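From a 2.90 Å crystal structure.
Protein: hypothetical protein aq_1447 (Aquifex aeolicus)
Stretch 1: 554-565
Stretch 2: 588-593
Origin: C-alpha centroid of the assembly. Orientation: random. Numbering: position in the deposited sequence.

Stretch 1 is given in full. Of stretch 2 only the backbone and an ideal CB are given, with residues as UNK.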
# COMPACT_ATOMS: atom_id res chain seq x y z
N LEU A 554 -22.83 -0.80 14.92
CA LEU A 554 -23.29 0.24 13.99
C LEU A 554 -24.20 -0.40 12.93
O LEU A 554 -25.23 0.18 12.60
CB LEU A 554 -22.14 0.98 13.30
CG LEU A 554 -22.55 2.13 12.34
CD1 LEU A 554 -23.42 3.18 13.03
CD2 LEU A 554 -21.34 2.80 11.72
N LEU A 555 -23.86 -1.61 12.46
CA LEU A 555 -24.69 -2.29 11.46
C LEU A 555 -26.03 -2.61 12.06
O LEU A 555 -27.06 -2.44 11.41
CB LEU A 555 -24.02 -3.57 10.94
CG LEU A 555 -22.88 -3.32 9.94
CD1 LEU A 555 -21.99 -4.52 9.83
CD2 LEU A 555 -23.42 -2.96 8.57
N GLU A 556 -26.02 -2.94 13.35
CA GLU A 556 -27.24 -3.26 14.09
C GLU A 556 -28.08 -1.99 14.22
O GLU A 556 -29.29 -2.02 13.98
CB GLU A 556 -26.90 -3.80 15.48
CG GLU A 556 -28.08 -4.42 16.24
CD GLU A 556 -27.94 -4.30 17.75
OE1 GLU A 556 -28.98 -4.14 18.42
OE2 GLU A 556 -26.79 -4.36 18.27
N LYS A 557 -27.41 -0.87 14.54
CA LYS A 557 -28.06 0.43 14.70
C LYS A 557 -28.72 0.89 13.39
O LYS A 557 -29.71 1.64 13.43
CB LYS A 557 -27.05 1.48 15.19
CG LYS A 557 -26.72 1.36 16.66
CD LYS A 557 -25.54 2.19 17.13
CE LYS A 557 -24.99 1.60 18.43
NZ LYS A 557 -23.84 2.36 19.02
N LEU A 558 -28.21 0.36 12.28
CA LEU A 558 -28.69 0.67 10.94
C LEU A 558 -29.74 -0.33 10.40
O LEU A 558 -29.97 -0.39 9.18
CB LEU A 558 -27.51 0.81 9.97
CG LEU A 558 -26.61 2.06 10.02
CD1 LEU A 558 -25.36 1.81 9.26
CD2 LEU A 558 -27.32 3.25 9.45
N GLY A 559 -30.34 -1.11 11.31
CA GLY A 559 -31.39 -2.07 10.96
C GLY A 559 -31.11 -3.29 10.09
O GLY A 559 -31.92 -3.66 9.22
N PHE A 560 -29.94 -3.88 10.28
CA PHE A 560 -29.58 -5.07 9.55
C PHE A 560 -29.98 -6.25 10.41
O PHE A 560 -29.42 -6.48 11.49
CB PHE A 560 -28.10 -5.08 9.22
CG PHE A 560 -27.75 -4.22 8.06
CD1 PHE A 560 -27.20 -2.94 8.26
CD2 PHE A 560 -27.99 -4.68 6.75
CE1 PHE A 560 -26.89 -2.10 7.16
CE2 PHE A 560 -27.69 -3.85 5.63
CZ PHE A 560 -27.14 -2.55 5.84
N LYS A 561 -31.00 -6.94 9.93
CA LYS A 561 -31.60 -8.10 10.58
C LYS A 561 -30.66 -9.31 10.49
O LYS A 561 -29.74 -9.35 9.68
CB LYS A 561 -32.96 -8.40 9.94
CG LYS A 561 -33.82 -7.14 9.73
CD LYS A 561 -34.74 -7.26 8.53
CE LYS A 561 -35.27 -5.88 8.09
NZ LYS A 561 -36.38 -5.97 7.10
N LYS A 562 -30.90 -10.26 11.39
CA LYS A 562 -30.17 -11.52 11.53
C LYS A 562 -30.25 -12.32 10.22
O LYS A 562 -31.34 -12.54 9.71
CB LYS A 562 -30.80 -12.30 12.71
CG LYS A 562 -30.21 -13.66 13.15
CD LYS A 562 -31.01 -14.18 14.37
CE LYS A 562 -30.62 -15.60 14.82
NZ LYS A 562 -31.14 -15.96 16.18
N GLY A 563 -29.09 -12.62 9.62
CA GLY A 563 -29.05 -13.38 8.38
C GLY A 563 -28.87 -12.58 7.11
O GLY A 563 -29.21 -13.04 6.00
N SER A 564 -28.35 -11.37 7.27
CA SER A 564 -28.09 -10.50 6.14
C SER A 564 -26.62 -10.71 5.72
O SER A 564 -25.76 -10.94 6.58
CB SER A 564 -28.44 -9.04 6.50
OG SER A 564 -27.79 -8.62 7.66
N LYS A 565 -26.38 -10.75 4.41
CA LYS A 565 -25.04 -10.98 3.85
C LYS A 565 -24.17 -9.75 3.90
O LYS A 565 -24.57 -8.68 3.43
CB LYS A 565 -25.12 -11.51 2.41
CG LYS A 565 -23.80 -11.80 1.75
CD LYS A 565 -23.15 -13.07 2.24
CE LYS A 565 -23.73 -14.31 1.61
NZ LYS A 565 -23.80 -14.18 0.12
N UNK A 588 -22.27 -13.96 16.63
CA UNK A 588 -23.02 -13.22 17.64
C UNK A 588 -24.24 -12.44 17.15
O UNK A 588 -25.27 -12.47 17.80
CB UNK A 588 -22.07 -12.24 18.33
N UNK A 589 -24.12 -11.74 16.02
CA UNK A 589 -25.23 -10.96 15.45
C UNK A 589 -25.99 -11.71 14.38
O UNK A 589 -26.95 -11.18 13.79
CB UNK A 589 -24.70 -9.65 14.86
N UNK A 590 -25.51 -12.92 14.09
CA UNK A 590 -26.11 -13.80 13.12
C UNK A 590 -26.03 -13.31 11.69
O UNK A 590 -27.03 -13.36 10.99
CB UNK A 590 -27.58 -14.03 13.49
N UNK A 591 -24.86 -12.81 11.27
CA UNK A 591 -24.64 -12.32 9.89
C UNK A 591 -23.85 -13.32 9.01
O UNK A 591 -23.05 -14.11 9.53
CB UNK A 591 -23.89 -10.99 9.94
N UNK A 592 -24.11 -13.30 7.69
CA UNK A 592 -23.37 -14.13 6.73
C UNK A 592 -22.19 -13.25 6.22
O UNK A 592 -22.37 -12.29 5.46
CB UNK A 592 -24.27 -14.61 5.59
N UNK A 593 -21.01 -13.54 6.76
CA UNK A 593 -19.79 -12.83 6.46
C UNK A 593 -18.96 -13.30 5.29
O UNK A 593 -18.82 -14.50 5.04
CB UNK A 593 -18.90 -12.86 7.71

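Position 588 lies in a helix, and its ideal CB has nothing of stretch 1 within 5.5 Å. Many side chains would do. The deposited residue is Leu588, which stays out of reach.

Position 589 also has an empty neighbourhood at CB, and its CA-to-CB bond runs sideways to stretch 1. A short side chain would meet nothing, whereas a long one could travel toward the carboxylate of Glu556; a basic, polar or aromatic group would be reasonable. The residue is Tyr589, with chi1 in m. Its ring carries the side chain nearer to stretch 1 and meets Glu556 edge-on, OE2 lying 3.4 Å from Tyr589 CE2, near the ring plane.

Position 590 is the most tightly specified. Phi is positive (67°), which favours glycine, and the ideal CB would sit 2.7 Å from Lys562 CG, a clash. Gly590 meets both demands. Its carbonyl takes part as well: Gly563 N donates to Gly590 O at 2.6 Å, though the N-H...O angle of 126° makes this a weak hydrogen bond.

At 591 the CA-to-CB bond again points sideways, with the ideal CB 3.8 Å from Ser564 O. Beyond it, stretch 1 offers the CB atoms of Leu555 and Phe560 and the carbonyl of Phe560. A long side chain, apolar along its length and with a donor at its tip, would suit; a large apolar one could fill space but would leave Phe560 O without this donor. Tyr591 combines the two: apolar packing and a donor at its tip. Its CE2 packs 4.2 Å from Leu555 CB and its CE1 4.1 Å from Phe560 CB, while Tyr591 OH donates a hydrogen bond to Phe560 O at 3.2 Å. Lys561 O lies at the ring edge, near its plane. Ser564 OG, 3.4 Å from Tyr591 CD1, is already engaged with Lys561 O within the turn from Lys561 to Ser564.

Position 592 pairs in parallel with Lys565, and both side chains lie on the same face of the sheet. The backbone fixes the register: 592 N donates to Ser564 O at 3.1 Å with a good angle of 159°. The ideal CB is 3.8 Å from Lys565 CD, so a small or polar residue fits beside the lysine, and an acidic one could answer its charge. Ser592 has chi1 in t, and its OG lies 3.4 Å from Lys565 CE.

At 593 the strand continues and CA-to-CB points away from stretch 1, leaving the choice to other surroundings. Leu593 occupies it.

Stretch 2 588-593: LYGYSL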
# COMPACT_ATOMS: atom_id res chain seq x y z
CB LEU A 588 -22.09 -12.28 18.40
CG LEU A 588 -21.72 -12.60 19.85
CD1 LEU A 588 -20.23 -12.32 20.12
CD2 LEU A 588 -22.62 -11.77 20.78
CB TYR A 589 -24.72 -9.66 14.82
CG TYR A 589 -24.24 -8.62 15.79
CD1 TYR A 589 -22.96 -8.72 16.34
CD2 TYR A 589 -25.02 -7.50 16.12
CE1 TYR A 589 -22.45 -7.72 17.22
CE2 TYR A 589 -24.53 -6.49 16.99
CZ TYR A 589 -23.23 -6.61 17.53
OH TYR A 589 -22.69 -5.65 18.35
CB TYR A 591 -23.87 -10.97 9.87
CG TYR A 591 -24.54 -9.76 10.50
CD1 TYR A 591 -25.94 -9.56 10.41
CD2 TYR A 591 -23.76 -8.81 11.21
CE1 TYR A 591 -26.56 -8.44 11.03
CE2 TYR A 591 -24.37 -7.67 11.85
CZ TYR A 591 -25.78 -7.49 11.76
OH TYR A 591 -26.40 -6.44 12.41
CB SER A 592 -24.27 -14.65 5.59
OG SER A 592 -23.58 -15.56 4.74
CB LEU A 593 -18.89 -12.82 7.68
CG LEU A 593 -18.73 -11.51 8.44
CD1 LEU A 593 -20.03 -11.03 9.04
CD2 LEU A 593 -17.75 -11.77 9.55
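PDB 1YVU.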